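Local coordinates for uncharacterized protein (Kutzneria albida DSM 43870, PDB 5M6Q) that is a microbial transglutaminase, which probably joins the side-chain amide of glutamine residues in proteins to primary amines, at residues V51-E56 / A220-D225; P61-S66 / S125-R130; L106-K111 / T154-M159. One frame throughout, in Å; residues are numbered along the deposited sequence.

Contact 1: V51-E56 / A220-D225; sequences VNLNRE and AFAKKD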
ATOM      1  N   VAL A  51      -0.192   9.145  -3.724  1.00 20.43           N
ATOM      2  CA  VAL A  51       0.722  10.270  -3.642  1.00 23.32           C
ATOM      3  C   VAL A  51       2.069   9.827  -3.060  1.00 26.55           C
ATOM      4  O   VAL A  51       3.124  10.236  -3.536  1.00 27.58           O
ATOM      5  CB  VAL A  51       0.108  11.407  -2.845  1.00 25.03           C
ATOM      6  CG1 VAL A  51       1.168  12.459  -2.501  1.00 26.76           C
ATOM      7  CG2 VAL A  51      -1.026  12.035  -3.668  1.00 23.65           C
ATOM      8  N   ASN A  52       2.047   8.957  -2.066  1.00 24.80           N
ATOM      9  CA  ASN A  52       3.305   8.537  -1.457  1.00 28.75           C
ATOM     10  C   ASN A  52       4.156   7.603  -2.332  1.00 25.62           C
ATOM     11  O   ASN A  52       5.364   7.548  -2.166  1.00 27.22           O
ATOM     12  CB  ASN A  52       3.040   7.887  -0.101  1.00 23.47           C
ATOM     13  CG  ASN A  52       2.701   8.908   0.974  1.00 25.91           C
ATOM     14  OD1 ASN A  52       2.981  10.097   0.827  1.00 26.06           O
ATOM     15  ND2 ASN A  52       2.090   8.449   2.056  1.00 26.55           N
ATOM     16  N   LEU A  53       3.545   6.874  -3.258  1.00 23.76           N
ATOM     17  CA  LEU A  53       4.337   6.080  -4.190  1.00 24.31           C
ATOM     18  C   LEU A  53       5.106   6.959  -5.176  1.00 26.45           C
ATOM     19  O   LEU A  53       6.143   6.545  -5.677  1.00 27.09           O
ATOM     20  CB  LEU A  53       3.458   5.094  -4.944  1.00 23.90           C
ATOM     21  CG  LEU A  53       2.879   4.018  -4.034  1.00 19.88           C
ATOM     22  CD1 LEU A  53       1.744   3.306  -4.724  1.00 28.23           C
ATOM     23  CD2 LEU A  53       3.978   3.031  -3.642  1.00 23.47           C
ATOM     24  N   ASN A  54       4.600   8.164  -5.445  1.00 25.44           N
ATOM     25  CA  ASN A  54       5.366   9.174  -6.186  1.00 30.10           C
ATOM     26  C   ASN A  54       5.619   8.691  -7.610  1.00 30.43           C
ATOM     27  O   ASN A  54       6.670   8.926  -8.189  1.00 36.99           O
ATOM     28  CB  ASN A  54       6.695   9.489  -5.474  1.00 29.24           C
ATOM     29  CG  ASN A  54       7.397  10.731  -6.043  1.00 36.17           C
ATOM     30  OD1 ASN A  54       6.768  11.569  -6.680  1.00 37.84           O
ATOM     31  ND2 ASN A  54       8.699  10.844  -5.802  1.00 33.42           N
ATOM     32  N   ARG A  55       4.631   8.005  -8.163  1.00 32.17           N
ATOM     33  CA  ARG A  55       4.776   7.359  -9.454  1.00 33.00           C
ATOM     34  C   ARG A  55       3.688   7.744 -10.424  1.00 38.61           C
ATOM     35  O   ARG A  55       2.538   7.307 -10.294  1.00 35.09           O
ATOM     36  CB  ARG A  55       4.790   5.855  -9.273  1.00 32.55           C
ATOM     37  CG  ARG A  55       6.156   5.366  -8.923  1.00 36.72           C
ATOM     38  CD  ARG A  55       6.138   3.896  -8.750  1.00 31.04           C
ATOM     39  NE  ARG A  55       5.620   3.199  -9.919  1.00 35.15           N
ATOM     40  CZ  ARG A  55       5.406   1.891  -9.942  1.00 33.84           C
ATOM     41  NH1 ARG A  55       5.673   1.177  -8.853  1.00 27.42           N
ATOM     42  NH2 ARG A  55       4.931   1.301 -11.030  1.00 30.84           N
ATOM     43  N   GLU A  56       4.068   8.534 -11.421  1.00 35.81           N
ATOM     44  CA  GLU A  56       3.103   9.077 -12.363  1.00 35.96           C
ATOM     45  C   GLU A  56       2.470   8.002 -13.229  1.00 35.43           C
ATOM     46  O   GLU A  56       1.414   8.224 -13.809  1.00 39.14           O
ATOM     47  CB  GLU A  56       3.768  10.128 -13.240  1.00 37.62           C
ATOM     48  CG  GLU A  56       4.888   9.586 -14.090  1.00 39.41           C
ATOM     49  CD  GLU A  56       5.521  10.665 -14.940  1.00 42.73           C
ATOM     50  OE1 GLU A  56       4.820  11.216 -15.823  1.00 36.70           O
ATOM     51  OE2 GLU A  56       6.706  10.975 -14.694  1.00 42.61           O
ATOM     52  N   ALA A 220       5.115  -2.388  -2.891  1.00 22.25           N
ATOM     53  CA  ALA A 220       5.171  -1.752  -4.200  1.00 22.84           C
ATOM     54  C   ALA A 220       6.374  -0.833  -4.248  1.00 27.14           C
ATOM     55  O   ALA A 220       6.858  -0.366  -3.209  1.00 25.75           O
ATOM     56  CB  ALA A 220       3.883  -0.966  -4.488  1.00 24.27           C
ATOM     57  N   PHE A 221       6.865  -0.567  -5.450  1.00 23.37           N
ATOM     58  CA  PHE A 221       7.973   0.350  -5.599  1.00 24.55           C
ATOM     59  C   PHE A 221       7.492   1.778  -5.571  1.00 23.08           C
ATOM     60  O   PHE A 221       6.542   2.152  -6.249  1.00 23.56           O
ATOM     61  CB  PHE A 221       8.759   0.055  -6.880  1.00 21.97           C
ATOM     62  CG  PHE A 221       9.682  -1.114  -6.731  1.00 26.75           C
ATOM     63  CD1 PHE A 221      10.761  -1.036  -5.871  1.00 24.92           C
ATOM     64  CD2 PHE A 221       9.445  -2.303  -7.401  1.00 21.16           C
ATOM     65  CE1 PHE A 221      11.607  -2.101  -5.705  1.00 24.50           C
ATOM     66  CE2 PHE A 221      10.296  -3.379  -7.245  1.00 24.46           C
ATOM     67  CZ  PHE A 221      11.377  -3.280  -6.387  1.00 21.31           C
ATOM     68  N   ALA A 222       8.132   2.562  -4.725  1.00 25.87           N
ATOM     69  CA  ALA A 222       7.908   3.993  -4.699  1.00 26.01           C
ATOM     70  C   ALA A 222       9.120   4.659  -5.336  1.00 20.33           C
ATOM     71  O   ALA A 222      10.218   4.109  -5.333  1.00 23.78           O
ATOM     72  CB  ALA A 222       7.689   4.494  -3.270  1.00 23.13           C
ATOM     73  N   LYS A 223       8.926   5.845  -5.886  1.00 26.12           N
ATOM     74  CA  LYS A 223      10.063   6.604  -6.378  1.00 27.59           C
ATOM     75  C   LYS A 223      10.564   7.536  -5.266  1.00 35.25           C
ATOM     76  O   LYS A 223       9.786   8.295  -4.696  1.00 33.44           O
ATOM     77  CB  LYS A 223       9.675   7.386  -7.625  1.00 33.57           C
ATOM     78  CG  LYS A 223      10.817   8.195  -8.204  1.00 37.34           C
ATOM     79  CD  LYS A 223      10.361   9.036  -9.382  1.00 45.67           C
ATOM     80  CE  LYS A 223      11.361  10.145  -9.678  1.00 44.41           C
ATOM     81  NZ  LYS A 223      10.970  10.880 -10.908  1.00 48.96           N
ATOM     82  N   LYS A 224      11.854   7.446  -4.939  1.00 32.85           N
ATOM     83  CA  LYS A 224      12.480   8.331  -3.955  1.00 40.53           C
ATOM     84  C   LYS A 224      12.331   9.808  -4.322  1.00 43.23           C
ATOM     85  O   LYS A 224      12.061  10.146  -5.475  1.00 41.90           O
ATOM     86  CB  LYS A 224      13.966   8.015  -3.813  1.00 37.45           C
ATOM     87  CG  LYS A 224      14.299   6.669  -3.224  1.00 40.00           C
ATOM     88  CD  LYS A 224      15.788   6.407  -3.405  1.00 35.41           C
ATOM     89  CE  LYS A 224      16.143   4.958  -3.162  1.00 41.02           C
ATOM     90  NZ  LYS A 224      17.572   4.680  -3.489  1.00 46.61           N
ATOM     91  N   ASP A 225      12.519  10.680  -3.334  1.00 44.53           N
ATOM     92  CA  ASP A 225      12.580  12.125  -3.572  1.00 51.29           C
ATOM     93  C   ASP A 225      13.779  12.479  -4.433  1.00 53.75           C
ATOM     94  O   ASP A 225      14.895  12.097  -4.089  1.00 53.23           O
ATOM     95  CB  ASP A 225      12.675  12.896  -2.258  1.00 53.38           C
ATOM     96  CG  ASP A 225      11.495  12.653  -1.357  1.00 58.07           C
ATOM     97  OD1 ASP A 225      10.389  12.429  -1.896  1.00 62.65           O
ATOM     98  OD2 ASP A 225      11.671  12.684  -0.116  1.00 62.65           O
ATOM     99  OXT ASP A 225      13.670  13.153  -5.458  1.00 62.32           O
TER
HETATM  100  O   HOH W   1       5.685  -1.739  -7.655  1.00 26.77           O
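NH1 of Arg55 hands its hydrogens to two acceptors, both lying at the edge of the guanidinium: the main-chain O of Phe221 at 2.9 Å, along a nearly straight N-H line (167°), and a water at a longer 3.2 Å. That same water also accepts from N of Phe221, so the arginine reaches both polar backbone atoms of one strand residue, one of them directly. The arginine chain is bent at chi3 (56°), which swings NE away from an extended path, and NH2 forms a salt bridge with Asp57. A leucine in place of Arg55 would probably leave Phe221 O and the bridging water without this donor, and Asp57 without its opposite charge. Arginine suits the place because one flat, rigid group serves a carbonyl, a water and a carboxylate at once.

The helix 47-53 stops here, and strand 214-223 takes up its end. O of Leu53 accepts from N of Lys223 at 2.9 Å, while CD2 of Leu53 rests on CB of Ala222 (4.0 Å) and CB of Ala220 (4.1 Å); a small alanine at each position lets the helix end come this close. Asn54 then adopts a positive phi, a conformation asparagine tolerates better than most residues. With CG anti to the backbone N (chi1 -168°), it sends ND2 to O of Lys223 at 3.0 Å. The oxygen lies in the amide plane of Asn54, but the nitrogen stands well above the carbonyl plane of Lys223.

Three hydrogen bonds thus use main-chain atoms of the strand, two of them supplied by side chains, so the turn after the helix is held largely by backbone polarity, with the leucine methyl against the two alanines beside these bonds.

Contact 2: P61-S66 / S125-R130; sequences PPLNLS and SIFSKR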
ATOM      1  N   PRO A  61      -2.911   2.121  -6.588  1.00 29.55           N
ATOM      2  CA  PRO A  61      -1.767   1.406  -6.019  1.00 24.62           C
ATOM      3  C   PRO A  61      -1.751  -0.042  -6.512  1.00 23.00           C
ATOM      4  O   PRO A  61      -2.771  -0.718  -6.457  1.00 25.28           O
ATOM      5  CB  PRO A  61      -2.012   1.488  -4.502  1.00 24.92           C
ATOM      6  CG  PRO A  61      -2.968   2.624  -4.323  1.00 27.95           C
ATOM      7  CD  PRO A  61      -3.838   2.602  -5.551  1.00 25.12           C
ATOM      8  N   PRO A  62      -0.603  -0.516  -6.993  1.00 22.34           N
ATOM      9  CA  PRO A  62      -0.554  -1.857  -7.591  1.00 26.65           C
ATOM     10  C   PRO A  62      -0.665  -2.957  -6.548  1.00 23.22           C
ATOM     11  O   PRO A  62      -0.066  -2.844  -5.478  1.00 23.10           O
ATOM     12  CB  PRO A  62       0.815  -1.885  -8.270  1.00 30.21           C
ATOM     13  CG  PRO A  62       1.658  -0.988  -7.408  1.00 26.74           C
ATOM     14  CD  PRO A  62       0.737   0.076  -6.838  1.00 25.58           C
ATOM     15  N   LEU A  63      -1.407  -4.019  -6.859  1.00 21.37           N
ATOM     16  CA  LEU A  63      -1.716  -5.045  -5.868  1.00 29.83           C
ATOM     17  C   LEU A  63      -0.963  -6.341  -6.134  1.00 29.96           C
ATOM     18  O   LEU A  63      -1.247  -7.361  -5.512  1.00 26.16           O
ATOM     19  CB  LEU A  63      -3.223  -5.303  -5.838  1.00 20.66           C
ATOM     20  CG  LEU A  63      -4.036  -4.042  -5.523  1.00 24.71           C
ATOM     21  CD1 LEU A  63      -5.542  -4.328  -5.507  1.00 30.80           C
ATOM     22  CD2 LEU A  63      -3.615  -3.440  -4.182  1.00 21.79           C
ATOM     23  N   ASN A  64       0.011  -6.263  -7.043  1.00 25.72           N
ATOM     24  CA  ASN A  64       0.795  -7.412  -7.521  1.00 32.62           C
ATOM     25  C   ASN A  64       1.389  -8.272  -6.416  1.00 27.56           C
ATOM     26  O   ASN A  64       1.446  -9.493  -6.522  1.00 21.88           O
ATOM     27  CB  ASN A  64       1.968  -6.933  -8.400  1.00 28.61           C
ATOM     28  CG  ASN A  64       1.536  -6.016  -9.512  1.00 34.51           C
ATOM     29  OD1 ASN A  64       2.095  -4.930  -9.687  1.00 39.61           O
ATOM     30  ND2 ASN A  64       0.553  -6.452 -10.292  1.00 40.04           N
ATOM     31  N   LEU A  65       1.906  -7.600  -5.396  1.00 23.08           N
ATOM     32  CA  LEU A  65       2.667  -8.242  -4.334  1.00 24.42           C
ATOM     33  C   LEU A  65       1.945  -8.016  -3.023  1.00 22.50           C
ATOM     34  O   LEU A  65       2.352  -7.169  -2.222  1.00 21.78           O
ATOM     35  CB  LEU A  65       4.095  -7.687  -4.259  1.00 19.20           C
ATOM     36  CG  LEU A  65       5.039  -7.868  -5.455  1.00 28.03           C
ATOM     37  CD1 LEU A  65       6.396  -7.259  -5.118  1.00 26.57           C
ATOM     38  CD2 LEU A  65       5.191  -9.351  -5.902  1.00 19.24           C
ATOM     39  N   SER A  66       0.870  -8.778  -2.821  1.00 23.87           N
ATOM     40  CA  SER A  66       0.002  -8.635  -1.646  1.00 24.79           C
ATOM     41  C   SER A  66       0.103  -9.861  -0.758  1.00 22.37           C
ATOM     42  O   SER A  66       0.100 -10.983  -1.253  1.00 20.96           O
ATOM     43  CB  SER A  66      -1.459  -8.426  -2.060  1.00 20.15           C
ATOM     44  OG  SER A  66      -1.633  -7.189  -2.721  1.00 21.69           O
ATOM     45  N   SER A 125       8.028  -0.092  -0.785  1.00 23.88           N
ATOM     46  CA  SER A 125       7.224   0.506   0.267  1.00 22.27           C
ATOM     47  C   SER A 125       6.040  -0.393   0.559  1.00 23.95           C
ATOM     48  O   SER A 125       5.747  -1.281  -0.224  1.00 25.07           O
ATOM     49  CB  SER A 125       6.759   1.899  -0.135  1.00 24.42           C
ATOM     50  OG  SER A 125       7.874   2.762  -0.246  1.00 30.06           O
ATOM     51  N   ILE A 126       5.386  -0.180   1.697  1.00 22.30           N
ATOM     52  CA  ILE A 126       4.280  -1.034   2.134  1.00 20.17           C
ATOM     53  C   ILE A 126       3.031  -0.196   2.336  1.00 21.57           C
ATOM     54  O   ILE A 126       3.088   0.938   2.825  1.00 24.10           O
ATOM     55  CB  ILE A 126       4.624  -1.803   3.426  1.00 19.21           C
ATOM     56  CG1 ILE A 126       5.743  -2.806   3.165  1.00 23.53           C
ATOM     57  CG2 ILE A 126       3.387  -2.523   4.028  1.00 19.60           C
ATOM     58  CD1 ILE A 126       6.168  -3.559   4.403  1.00 21.16           C
ATOM     59  N   PHE A 127       1.903  -0.750   1.932  1.00 22.42           N
ATOM     60  CA  PHE A 127       0.631  -0.207   2.351  1.00 20.07           C
ATOM     61  C   PHE A 127      -0.274  -1.384   2.623  1.00 20.29           C
ATOM     62  O   PHE A 127      -0.003  -2.489   2.174  1.00 21.80           O
ATOM     63  CB  PHE A 127       0.050   0.743   1.299  1.00 19.71           C
ATOM     64  CG  PHE A 127      -0.193   0.101  -0.026  1.00 23.49           C
ATOM     65  CD1 PHE A 127      -1.397  -0.531  -0.296  1.00 24.65           C
ATOM     66  CD2 PHE A 127       0.773   0.149  -1.020  1.00 28.93           C
ATOM     67  CE1 PHE A 127      -1.630  -1.125  -1.535  1.00 25.60           C
ATOM     68  CE2 PHE A 127       0.550  -0.449  -2.254  1.00 22.38           C
ATOM     69  CZ  PHE A 127      -0.658  -1.075  -2.510  1.00 23.78           C
ATOM     70  N   SER A 128      -1.347  -1.146   3.365  1.00 22.36           N
ATOM     71  CA  SER A 128      -2.291  -2.186   3.702  1.00 19.42           C
ATOM     72  C   SER A 128      -3.639  -1.842   3.134  1.00 20.77           C
ATOM     73  O   SER A 128      -4.139  -0.726   3.308  1.00 25.04           O
ATOM     74  CB  SER A 128      -2.409  -2.359   5.212  1.00 18.77           C
ATOM     75  OG  SER A 128      -3.346  -3.382   5.487  1.00 21.72           O
ATOM     76  N   LYS A 129      -4.244  -2.816   2.479  1.00 17.39           N
ATOM     77  CA  LYS A 129      -5.528  -2.608   1.862  1.00 18.04           C
ATOM     78  C   LYS A 129      -6.574  -3.492   2.514  1.00 19.78           C
ATOM     79  O   LYS A 129      -6.367  -4.689   2.708  1.00 22.59           O
ATOM     80  CB  LYS A 129      -5.450  -2.890   0.355  1.00 19.37           C
ATOM     81  CG  LYS A 129      -6.775  -2.798  -0.365  1.00 19.82           C
ATOM     82  CD  LYS A 129      -6.641  -3.411  -1.778  1.00 27.39           C
ATOM     83  CE  LYS A 129      -7.967  -3.462  -2.494  1.00 26.15           C
ATOM     84  NZ  LYS A 129      -8.595  -2.101  -2.647  1.00 19.86           N
ATOM     85  N   ARG A 130      -7.703  -2.887   2.846  1.00 18.03           N
ATOM     86  CA  ARG A 130      -8.840  -3.607   3.371  1.00 19.79           C
ATOM     87  C   ARG A 130      -9.947  -3.581   2.324  1.00 23.34           C
ATOM     88  O   ARG A 130     -10.187  -2.555   1.672  1.00 22.25           O
ATOM     89  CB  ARG A 130      -9.323  -2.990   4.688  1.00 20.29           C
ATOM     90  CG  ARG A 130      -8.228  -2.845   5.753  1.00 19.92           C
ATOM     91  CD  ARG A 130      -8.801  -2.436   7.112  1.00 21.71           C
ATOM     92  NE  ARG A 130      -9.799  -3.387   7.615  1.00 19.06           N
ATOM     93  CZ  ARG A 130     -10.473  -3.244   8.756  1.00 20.89           C
ATOM     94  NH1 ARG A 130     -10.250  -2.195   9.543  1.00 18.32           N
ATOM     95  NH2 ARG A 130     -11.369  -4.152   9.118  1.00 20.31           N
TER
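Strand 122-131, an inner strand of the antiparallel sheet, presents Phe127 and Lys129 to the loop that runs through Pro61, Pro62 and Leu63 towards edge strand 66-67. The phenylalanine takes the crowded position at its first torsion, with CG between the backbone N and the carbonyl carbon (chi1 60°), and its outer end meets three loop residues. CZ lies 3.5 Å from CB of Pro61, which approaches the ring obliquely. O of Pro62 and CD2 of Leu63 come instead to the ring edge, the oxygen 3.5 Å from CZ and the methyl 4.0 Å from CE1. An aromatic rim, slightly positive at its hydrogens, is a tolerable neighbour for such a carbonyl oxygen.

Leu63 crosses both strand side chains at about a right angle. Its CD2 also touches CD of Lys129 at 3.9 Å, so the lysine gives its methylene chain to the apolar patch. Beyond that chain NZ is hydrogen-bonded to the hydroxyls of Tyr175 and Tyr162, which suits a long residue with a polar tip in a buried place. Within the loop, OG of Ser66 donates to O of Leu63 at 2.8 Å from above the carbonyl plane; the same OG is also hydrogen-bonded to OG1 of Thr218.

Two prolines and a leucine gathered about the outer end of an inner-strand aromatic, at its edge and obliquely, are an example of a loop packed against side chains on one face of an antiparallel beta-sheet.

Contact 3: L106-K111 / T154-M159; sequences LKNVVK and TDQVDM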
ATOM      1  N   LEU A 106       7.566 -16.317  -5.455  1.00 25.24           N
ATOM      2  CA  LEU A 106       6.410 -15.422  -5.534  1.00 25.57           C
ATOM      3  C   LEU A 106       5.885 -15.202  -6.949  1.00 27.84           C
ATOM      4  O   LEU A 106       6.616 -15.374  -7.913  1.00 26.44           O
ATOM      5  CB  LEU A 106       6.767 -14.068  -4.940  1.00 28.47           C
ATOM      6  CG  LEU A 106       7.186 -14.093  -3.471  1.00 30.58           C
ATOM      7  CD1 LEU A 106       7.463 -12.685  -2.996  1.00 32.24           C
ATOM      8  CD2 LEU A 106       6.099 -14.740  -2.657  1.00 25.76           C
ATOM      9  N   LYS A 107       4.625 -14.786  -7.062  1.00 23.58           N
ATOM     10  CA  LYS A 107       4.083 -14.355  -8.342  1.00 26.47           C
ATOM     11  C   LYS A 107       4.203 -12.842  -8.484  1.00 29.27           C
ATOM     12  O   LYS A 107       4.153 -12.126  -7.482  1.00 26.64           O
ATOM     13  CB  LYS A 107       2.631 -14.805  -8.476  1.00 27.83           C
ATOM     14  CG  LYS A 107       2.503 -16.320  -8.317  1.00 33.47           C
ATOM     15  CD  LYS A 107       1.254 -16.869  -8.986  1.00 42.90           C
ATOM     16  CE  LYS A 107       1.453 -18.320  -9.470  1.00 42.45           C
ATOM     17  NZ  LYS A 107       1.792 -19.242  -8.352  1.00 46.17           N
ATOM     18  N   ASN A 108       4.416 -12.375  -9.717  1.00 23.02           N
ATOM     19  CA  ASN A 108       4.310 -10.948 -10.086  1.00 24.52           C
ATOM     20  C   ASN A 108       5.467 -10.062  -9.666  1.00 21.63           C
ATOM     21  O   ASN A 108       5.347  -8.847  -9.723  1.00 23.69           O
ATOM     22  CB  ASN A 108       3.030 -10.330  -9.513  1.00 22.93           C
ATOM     23  CG  ASN A 108       1.819 -11.196  -9.743  1.00 32.93           C
ATOM     24  OD1 ASN A 108       1.617 -11.703 -10.840  1.00 29.20           O
ATOM     25  ND2 ASN A 108       1.005 -11.382  -8.698  1.00 30.42           N
ATOM     26  N   VAL A 109       6.579 -10.649  -9.244  1.00 22.20           N
ATOM     27  CA  VAL A 109       7.710  -9.855  -8.778  1.00 26.96           C
ATOM     28  C   VAL A 109       8.356  -9.098  -9.931  1.00 24.20           C
ATOM     29  O   VAL A 109       8.746  -7.942  -9.787  1.00 23.11           O
ATOM     30  CB  VAL A 109       8.746 -10.740  -8.061  1.00 27.76           C
ATOM     31  CG1 VAL A 109       9.900  -9.883  -7.559  1.00 25.41           C
ATOM     32  CG2 VAL A 109       8.075 -11.499  -6.914  1.00 25.55           C
ATOM     33  N   VAL A 110       8.459  -9.746 -11.088  1.00 25.38           N
ATOM     34  CA  VAL A 110       9.076  -9.099 -12.240  1.00 32.43           C
ATOM     35  C   VAL A 110       8.193  -7.946 -12.715  1.00 29.60           C
ATOM     36  O   VAL A 110       8.672  -6.849 -12.976  1.00 40.29           O
ATOM     37  CB  VAL A 110       9.348 -10.109 -13.384  1.00 34.41           C
ATOM     38  CG1 VAL A 110       9.929  -9.385 -14.595  1.00 30.98           C
ATOM     39  CG2 VAL A 110      10.294 -11.209 -12.909  1.00 32.72           C
ATOM     40  N   LYS A 111       6.900  -8.195 -12.800  1.00 33.15           N
ATOM     41  CA  LYS A 111       5.935  -7.175 -13.193  1.00 36.40           C
ATOM     42  C   LYS A 111       5.949  -5.951 -12.255  1.00 37.01           C
ATOM     43  O   LYS A 111       5.619  -4.833 -12.671  1.00 34.59           O
ATOM     44  CB  LYS A 111       4.537  -7.801 -13.231  1.00 39.49           C
ATOM     45  CG  LYS A 111       3.474  -6.957 -13.918  1.00 51.97           C
ATOM     46  CD  LYS A 111       2.075  -7.183 -13.324  1.00 50.34           C
ATOM     47  CE  LYS A 111       1.486  -8.528 -13.724  1.00 55.54           C
ATOM     48  NZ  LYS A 111       0.041  -8.660 -13.335  1.00 57.55           N
ATOM     49  N   THR A 154       3.823 -19.159   1.058  1.00 25.21           N
ATOM     50  CA  THR A 154       4.460 -17.875   0.816  1.00 29.81           C
ATOM     51  C   THR A 154       3.687 -16.713   1.415  1.00 27.05           C
ATOM     52  O   THR A 154       4.178 -15.584   1.391  1.00 24.93           O
ATOM     53  CB  THR A 154       4.624 -17.603  -0.677  1.00 25.00           C
ATOM     54  OG1 THR A 154       3.327 -17.460  -1.273  1.00 26.32           O
ATOM     55  CG2 THR A 154       5.380 -18.734  -1.334  1.00 25.08           C
ATOM     56  N   ASP A 155       2.484 -16.993   1.918  1.00 23.61           N
ATOM     57  CA  ASP A 155       1.613 -15.969   2.479  1.00 22.41           C
ATOM     58  C   ASP A 155       1.107 -14.990   1.397  1.00 27.97           C
ATOM     59  O   ASP A 155       0.520 -13.953   1.714  1.00 23.80           O
ATOM     60  CB  ASP A 155       2.360 -15.216   3.593  1.00 27.40           C
ATOM     61  CG  ASP A 155       1.431 -14.513   4.568  1.00 33.33           C
ATOM     62  OD1 ASP A 155       0.336 -15.051   4.867  1.00 33.35           O
ATOM     63  OD2 ASP A 155       1.822 -13.429   5.058  1.00 36.02           O
ATOM     64  N   GLN A 156       1.307 -15.310   0.117  1.00 24.16           N
ATOM     65  CA  GLN A 156       0.885 -14.374  -0.928  1.00 22.87           C
ATOM     66  C   GLN A 156      -0.604 -14.495  -1.222  1.00 21.22           C
ATOM     67  O   GLN A 156      -1.159 -15.583  -1.274  1.00 22.74           O
ATOM     68  CB  GLN A 156       1.684 -14.564  -2.231  1.00 19.32           C
ATOM     69  CG  GLN A 156       1.347 -13.521  -3.315  1.00 18.50           C
ATOM     70  CD  GLN A 156       2.377 -13.502  -4.451  1.00 24.13           C
ATOM     71  OE1 GLN A 156       3.142 -14.446  -4.611  1.00 25.21           O
ATOM     72  NE2 GLN A 156       2.399 -12.424  -5.229  1.00 23.66           N
ATOM     73  N   VAL A 157      -1.251 -13.353  -1.411  1.00 22.77           N
ATOM     74  CA  VAL A 157      -2.668 -13.351  -1.704  1.00 23.46           C
ATOM     75  C   VAL A 157      -2.847 -13.042  -3.178  1.00 25.91           C
ATOM     76  O   VAL A 157      -2.302 -12.062  -3.682  1.00 23.47           O
ATOM     77  CB  VAL A 157      -3.420 -12.343  -0.823  1.00 23.91           C
ATOM     78  CG1 VAL A 157      -4.842 -12.152  -1.335  1.00 20.93           C
ATOM     79  CG2 VAL A 157      -3.412 -12.806   0.613  1.00 24.14           C
ATOM     80  N   ASP A 158      -3.590 -13.900  -3.867  1.00 22.52           N
ATOM     81  CA  ASP A 158      -3.875 -13.696  -5.270  1.00 25.08           C
ATOM     82  C   ASP A 158      -4.929 -12.601  -5.415  1.00 25.46           C
ATOM     83  O   ASP A 158      -6.078 -12.808  -5.054  1.00 23.98           O
ATOM     84  CB  ASP A 158      -4.366 -14.998  -5.906  1.00 27.48           C
ATOM     85  CG  ASP A 158      -4.418 -14.930  -7.438  1.00 33.30           C
ATOM     86  OD1 ASP A 158      -4.353 -13.821  -8.005  1.00 30.64           O
ATOM     87  OD2 ASP A 158      -4.527 -15.998  -8.077  1.00 42.72           O
ATOM     88  N   MET A 159      -4.550 -11.460  -5.980  1.00 24.59           N
ATOM     89  CA  MET A 159      -5.486 -10.348  -6.121  1.00 25.61           C
ATOM     90  C   MET A 159      -6.025 -10.171  -7.541  1.00 27.51           C
ATOM     91  O   MET A 159      -6.719  -9.195  -7.822  1.00 25.40           O
ATOM     92  CB  MET A 159      -4.829  -9.037  -5.670  1.00 27.19           C
ATOM     93  CG  MET A 159      -4.524  -8.958  -4.174  1.00 23.62           C
ATOM     94  SD  MET A 159      -5.980  -8.994  -3.105  1.00 28.82           S
ATOM     95  CE  MET A 159      -6.822  -7.434  -3.462  1.00 24.17           C
TER
HETATM   96  O   HOH W   2      -1.534 -13.198  -8.194  1.00 40.66           O
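The amide of Gln156 pairs with both polar backbone atoms of Lys107, its own two ends matching a peptide N-H and C=O. OE1 accepts from N of Lys107 at 2.9 Å, in the carbonyl plane on a lone pair, and NE2 donates to O of Lys107, also at 2.9 Å. That oxygen lies in the amide plane of Gln156, and the two bonds together fix the amide against a flip. The chain gets there with CG anti to the backbone N (chi1 -175°) and stays extended beyond it. NE2 has a further, weak hydrogen bond to O of Asn64. Glutamine suits the place because its long chain brings one C=O and one NH2 to the backbone of Lys107, giving the buried amide partners at both ends.

Asn108, with positive phi, gives ND2 to O of Asn64 and, at 3.2 Å, to a water. The water in turn donates to OD1 of Asp158 (2.9 Å), which Ser160 OG also serves. OG1 of Thr154 accepts from N of Gln156 at 3.3 Å, forming an ST turn. Leu106 CD2 makes van der Waals contact with CB of Thr154 (3.8 Å) and lies 3.6 Å from OE1 of Gln156.

Around this surface contact, Leu106 also lies on Phe67 of strand 66-67 and Val76 of helix 70-84, while Val109 touches Leu80 of helix 70-84 and Val97 of helix 90-99.

In the fold
Contacts 1 and 2 lie on neighbouring strands of one sheet, their centres about 13 Å apart: O of Ala220 and N of Ser125 are 2.7 Å apart, probably hydrogen-bonded, and Pro62 packs on Leu53 and Ala220. Contact 3, its centre about 11 Å from that of contact 2, meets it through Ser66 O and Val157 N, 2.7 Å apart and probably hydrogen-bonded, and through the Asn108 side chain on Asn64 O. The centres of contacts 1 and 3 are about 20 Å apart, without touching. Contacts 2 and 3 both border a bound MES, probably from the crystallisation liquor, which Asn64 ND2 and Lys111 NZ both hold. Cys45, chemically modified here, just precedes helix 47-53, whose far end belongs to contact 1.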